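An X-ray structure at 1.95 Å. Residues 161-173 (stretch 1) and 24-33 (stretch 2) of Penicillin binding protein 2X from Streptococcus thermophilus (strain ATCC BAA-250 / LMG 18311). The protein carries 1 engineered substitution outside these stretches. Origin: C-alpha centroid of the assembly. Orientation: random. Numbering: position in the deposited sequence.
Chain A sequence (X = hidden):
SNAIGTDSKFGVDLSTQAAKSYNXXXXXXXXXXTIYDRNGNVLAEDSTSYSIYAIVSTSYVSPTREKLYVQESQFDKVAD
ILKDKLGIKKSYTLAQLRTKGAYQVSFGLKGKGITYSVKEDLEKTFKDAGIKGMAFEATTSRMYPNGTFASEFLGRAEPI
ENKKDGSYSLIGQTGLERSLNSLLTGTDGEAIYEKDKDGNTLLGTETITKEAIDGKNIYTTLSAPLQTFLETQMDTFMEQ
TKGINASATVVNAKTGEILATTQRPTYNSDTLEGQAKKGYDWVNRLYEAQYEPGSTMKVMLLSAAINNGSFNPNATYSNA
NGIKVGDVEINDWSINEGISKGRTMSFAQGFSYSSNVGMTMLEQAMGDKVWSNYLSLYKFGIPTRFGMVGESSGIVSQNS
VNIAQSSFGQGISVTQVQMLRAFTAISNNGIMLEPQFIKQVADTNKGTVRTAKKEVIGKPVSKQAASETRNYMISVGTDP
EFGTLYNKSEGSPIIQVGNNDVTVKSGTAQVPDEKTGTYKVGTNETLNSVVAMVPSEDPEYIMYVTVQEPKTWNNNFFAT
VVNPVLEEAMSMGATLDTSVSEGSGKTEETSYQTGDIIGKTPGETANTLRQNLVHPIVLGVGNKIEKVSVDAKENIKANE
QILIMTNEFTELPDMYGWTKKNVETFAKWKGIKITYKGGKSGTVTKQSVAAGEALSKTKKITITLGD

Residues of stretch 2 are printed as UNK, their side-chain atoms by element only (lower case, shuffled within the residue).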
# COMPACT_ATOMS: atom_id res chain seq x y z
N GLU A 161 -6.90 -25.49 -4.61
CA GLU A 161 -7.00 -26.91 -4.28
C GLU A 161 -5.63 -27.50 -3.95
O GLU A 161 -4.69 -27.40 -4.74
CB GLU A 161 -7.60 -27.72 -5.45
CG GLU A 161 -7.89 -29.18 -5.06
CD GLU A 161 -8.17 -30.13 -6.22
OE1 GLU A 161 -8.12 -29.72 -7.41
OE2 GLU A 161 -8.44 -31.32 -5.93
N ASN A 162 -5.53 -28.14 -2.79
CA ASN A 162 -4.32 -28.85 -2.40
C ASN A 162 -4.37 -30.21 -3.13
O ASN A 162 -5.22 -31.05 -2.84
CB ASN A 162 -4.26 -29.01 -0.88
CG ASN A 162 -2.99 -29.68 -0.39
OD1 ASN A 162 -2.50 -30.64 -0.99
ND2 ASN A 162 -2.46 -29.19 0.73
N LYS A 163 -3.48 -30.39 -4.10
CA LYS A 163 -3.44 -31.61 -4.92
C LYS A 163 -3.14 -32.91 -4.14
O LYS A 163 -3.44 -34.00 -4.62
CB LYS A 163 -2.40 -31.44 -6.04
CG LYS A 163 -2.77 -30.40 -7.09
CD LYS A 163 -3.82 -30.95 -8.06
CE LYS A 163 -4.27 -29.91 -9.08
NZ LYS A 163 -5.05 -28.82 -8.44
N LYS A 164 -2.54 -32.77 -2.96
CA LYS A 164 -2.21 -33.93 -2.12
C LYS A 164 -3.45 -34.63 -1.53
O LYS A 164 -3.54 -35.85 -1.59
CB LYS A 164 -1.25 -33.48 -0.99
CG LYS A 164 -0.88 -34.50 0.09
CD LYS A 164 0.02 -35.63 -0.39
CE LYS A 164 0.44 -36.48 0.81
NZ LYS A 164 1.33 -37.62 0.46
N ASP A 165 -4.40 -33.85 -0.99
CA ASP A 165 -5.61 -34.40 -0.34
C ASP A 165 -6.98 -33.85 -0.81
O ASP A 165 -8.03 -34.22 -0.27
CB ASP A 165 -5.48 -34.23 1.19
CG ASP A 165 -5.34 -32.76 1.62
OD1 ASP A 165 -5.67 -31.83 0.84
OD2 ASP A 165 -4.92 -32.53 2.78
N GLY A 166 -6.98 -32.99 -1.83
CA GLY A 166 -8.22 -32.43 -2.36
C GLY A 166 -8.87 -31.34 -1.53
O GLY A 166 -9.99 -30.93 -1.83
N SER A 167 -8.18 -30.85 -0.49
CA SER A 167 -8.71 -29.80 0.36
C SER A 167 -8.59 -28.44 -0.31
O SER A 167 -7.79 -28.26 -1.23
CB SER A 167 -7.96 -29.75 1.70
OG SER A 167 -6.56 -29.58 1.53
N TYR A 168 -9.39 -27.50 0.14
CA TYR A 168 -9.32 -26.13 -0.36
C TYR A 168 -8.98 -25.19 0.75
O TYR A 168 -9.34 -25.41 1.88
CB TYR A 168 -10.65 -25.69 -0.97
CG TYR A 168 -10.89 -26.29 -2.31
CD1 TYR A 168 -11.36 -27.59 -2.44
CD2 TYR A 168 -10.63 -25.56 -3.47
CE1 TYR A 168 -11.57 -28.15 -3.68
CE2 TYR A 168 -10.84 -26.12 -4.73
CZ TYR A 168 -11.31 -27.41 -4.82
OH TYR A 168 -11.52 -27.97 -6.05
N SER A 169 -8.25 -24.14 0.39
CA SER A 169 -7.92 -23.08 1.32
C SER A 169 -7.82 -21.78 0.53
O SER A 169 -7.55 -21.79 -0.67
CB SER A 169 -6.60 -23.37 2.04
OG SER A 169 -5.51 -23.26 1.15
N LEU A 170 -8.06 -20.67 1.20
CA LEU A 170 -7.93 -19.38 0.56
C LEU A 170 -6.47 -18.96 0.60
O LEU A 170 -5.85 -19.01 1.67
CB LEU A 170 -8.76 -18.34 1.31
CG LEU A 170 -10.26 -18.49 1.23
CD1 LEU A 170 -10.88 -17.36 2.06
CD2 LEU A 170 -10.73 -18.44 -0.21
N ILE A 171 -5.94 -18.56 -0.55
CA ILE A 171 -4.55 -18.07 -0.65
C ILE A 171 -4.53 -16.71 -1.35
O ILE A 171 -5.07 -16.56 -2.46
CB ILE A 171 -3.66 -19.04 -1.43
CG1 ILE A 171 -3.69 -20.41 -0.75
CG2 ILE A 171 -2.23 -18.49 -1.56
CD1 ILE A 171 -2.82 -21.46 -1.40
N GLY A 172 -3.89 -15.73 -0.70
CA GLY A 172 -3.76 -14.39 -1.26
C GLY A 172 -2.95 -14.43 -2.55
O GLY A 172 -1.84 -14.97 -2.55
N GLN A 173 -3.52 -13.89 -3.62
CA GLN A 173 -2.90 -13.90 -4.96
C GLN A 173 -2.31 -12.55 -5.37
O GLN A 173 -1.36 -12.50 -6.13
CB GLN A 173 -3.94 -14.30 -6.02
CG GLN A 173 -4.59 -15.64 -5.78
CD GLN A 173 -3.61 -16.79 -5.82
OE1 GLN A 173 -2.78 -16.86 -6.72
NE2 GLN A 173 -3.72 -17.71 -4.88
N UNK A 24 -5.09 -41.87 7.06
CA UNK A 24 -4.67 -40.73 6.18
C UNK A 24 -5.50 -39.46 6.49
O UNK A 24 -6.74 -39.48 6.48
o UNK A 24 -4.45 -39.96 3.87
c UNK A 24 -4.74 -41.11 4.68
c UNK A 24 -6.12 -41.68 4.30
N UNK A 25 -4.80 -38.36 6.76
CA UNK A 25 -5.42 -37.10 7.13
C UNK A 25 -5.69 -36.17 5.94
O UNK A 25 -5.09 -36.31 4.87
c UNK A 25 -4.50 -36.36 8.11
c UNK A 25 -5.35 -37.15 10.34
c UNK A 25 -4.17 -37.11 9.40
c UNK A 25 -4.99 -37.86 11.64
n UNK A 25 -3.85 -37.22 12.37
N UNK A 26 -6.58 -35.21 6.17
CA UNK A 26 -6.93 -34.18 5.20
C UNK A 26 -6.85 -32.84 5.91
O UNK A 26 -7.35 -32.70 7.02
o UNK A 26 -8.53 -35.66 4.12
c UNK A 26 -8.37 -34.35 4.68
c UNK A 26 -8.72 -33.30 3.62
N UNK A 27 -6.20 -31.87 5.28
CA UNK A 27 -6.07 -30.54 5.84
C UNK A 27 -7.43 -29.86 5.96
O UNK A 27 -8.30 -30.03 5.09
c UNK A 27 -2.78 -29.63 3.93
c UNK A 27 -5.13 -29.68 4.96
c UNK A 27 -5.11 -28.22 5.43
c UNK A 27 -3.71 -30.26 4.96
N UNK A 28 -7.62 -29.14 7.06
CA UNK A 28 -8.81 -28.34 7.31
C UNK A 28 -8.28 -26.90 7.36
O UNK A 28 -7.52 -26.53 8.26
c UNK A 28 -9.54 -28.73 8.61
c UNK A 28 -10.73 -27.83 8.88
c UNK A 28 -10.01 -30.17 8.53
N UNK A 29 -8.62 -26.11 6.35
CA UNK A 29 -8.15 -24.74 6.28
C UNK A 29 -8.68 -23.93 7.44
O UNK A 29 -9.84 -24.04 7.81
c UNK A 29 -8.58 -24.11 4.96
N UNK A 30 -7.81 -23.13 8.02
CA UNK A 30 -8.20 -22.24 9.10
C UNK A 30 -8.99 -21.06 8.51
O UNK A 30 -8.88 -20.74 7.32
c UNK A 30 -6.96 -21.72 9.81
N UNK A 31 -9.79 -20.42 9.36
CA UNK A 31 -10.47 -19.22 8.96
C UNK A 31 -9.40 -18.14 8.68
O UNK A 31 -8.51 -17.89 9.50
n UNK A 31 -14.06 -14.87 11.74
c UNK A 31 -12.01 -17.39 9.78
c UNK A 31 -12.80 -16.85 10.94
c UNK A 31 -11.38 -18.74 10.07
c UNK A 31 -13.39 -15.51 10.57
N UNK A 32 -9.50 -17.50 7.53
CA UNK A 32 -8.59 -16.44 7.15
C UNK A 32 -8.99 -15.18 7.90
O UNK A 32 -10.18 -14.87 8.06
c UNK A 32 -7.67 -15.22 5.09
c UNK A 32 -8.67 -16.22 5.65
c UNK A 32 -5.51 -14.57 2.76
c UNK A 32 -7.76 -15.20 3.57
n UNK A 32 -6.80 -14.29 2.95
n UNK A 32 -5.00 -15.74 3.16
n UNK A 32 -4.73 -13.68 2.18
N UNK A 33 -7.99 -14.42 8.33
CA UNK A 33 -8.19 -13.19 9.03
C UNK A 33 -9.00 -12.20 8.22
O UNK A 33 -9.02 -12.26 6.99
O HOH W 1 -10.00 -27.01 4.07
O HOH W 2 -6.16 -18.02 4.28

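Position 24 carries three side-chain atoms, a carbon bearing one oxygen and one carbon, and stays out of reach of stretch 1. This is Thr24, a small polar residue at home on an exposed end. Position 25 has four carbons in a row ending in nitrogen. It is Lys25, whose exposed chain leads away from stretch 1; its backbone O lies 4.2 Å from Asp165 CB.

Position 26 again has one carbon carrying an oxygen and a carbon, and the outer carbon packs against Asp165 and Ser167. It is Thr26, a compact branched residue fitting a buried place beside the turn: its methyl CG2 lies 4.0 Å from Asp165 CG and 4.1 Å from Ser167 CB.

Position 27 shows four carbons, forked at the first, with one arm two carbons long; the chain points toward stretch 1, and its terminal carbon reaches Asn162. This is Ile27, beta-branched as suits a strand, with a longer arm that spans to Asn162. Its CB is 3.7 Å from Ser167 OG and its CD1 3.2 Å from Asn162 ND2. Its backbone does the polar work: Ile27 N donates to Asp165 OD2 at 2.9 Å, nearly straight at 175°.

Position 28 has three carbons, one carrying the other two, and points away from stretch 1, as expected of the next residue along a strand. It is Val28, a beta-branched residue well suited to extended backbone. Position 29 has a single carbon, lying against Tyr168 O and Ser169 CB, making it Ala29. Its CB sits 3.4 Å from Tyr168 O and 3.6 Å from Ser169 CB, a close fit for a small methyl. Water 1 accepts from Ala29 N and donates to Tyr168 O, each at 2.8 Å.

Position 30 likewise has one carbon and makes no contact. It is Ala30, whose methyl asks for no partner in a partly exposed loop. Position 31 has four carbons in a row ending in nitrogen. This is Lys31, pointing away with its chain extended and its charge exposed. Position 32 has three carbons, a nitrogen, and a carbon carrying two more nitrogens; the chain passes Leu170 and its end nears Gly172. It is Arg32, long enough to lay CD 4.0 Å from Leu170 CB and bring NH2 3.6 Å from Gly172 N. A CB on Gly172 would clash with NH2, so the glycine leaves room for the guanidinium. Water 2 accepts from Arg32 NH1 and donates to Leu170 O, both at 2.8 Å. Position 33 has no side-chain atoms and is out of reach: Gly33, buried with no side chain to accommodate.

The contact is anchored by Asp165, whose OD2 receives Ile27 N while its OD1 accepts from Ser167 N at 3.0 Å, tying the turn to the strand. Farther along, small side chains permit close packing, and two waters bridge backbone O atoms of stretch 1 to Ala29 and Arg32.

Stretch 2, residues 24-33: TKTIVAAKRG
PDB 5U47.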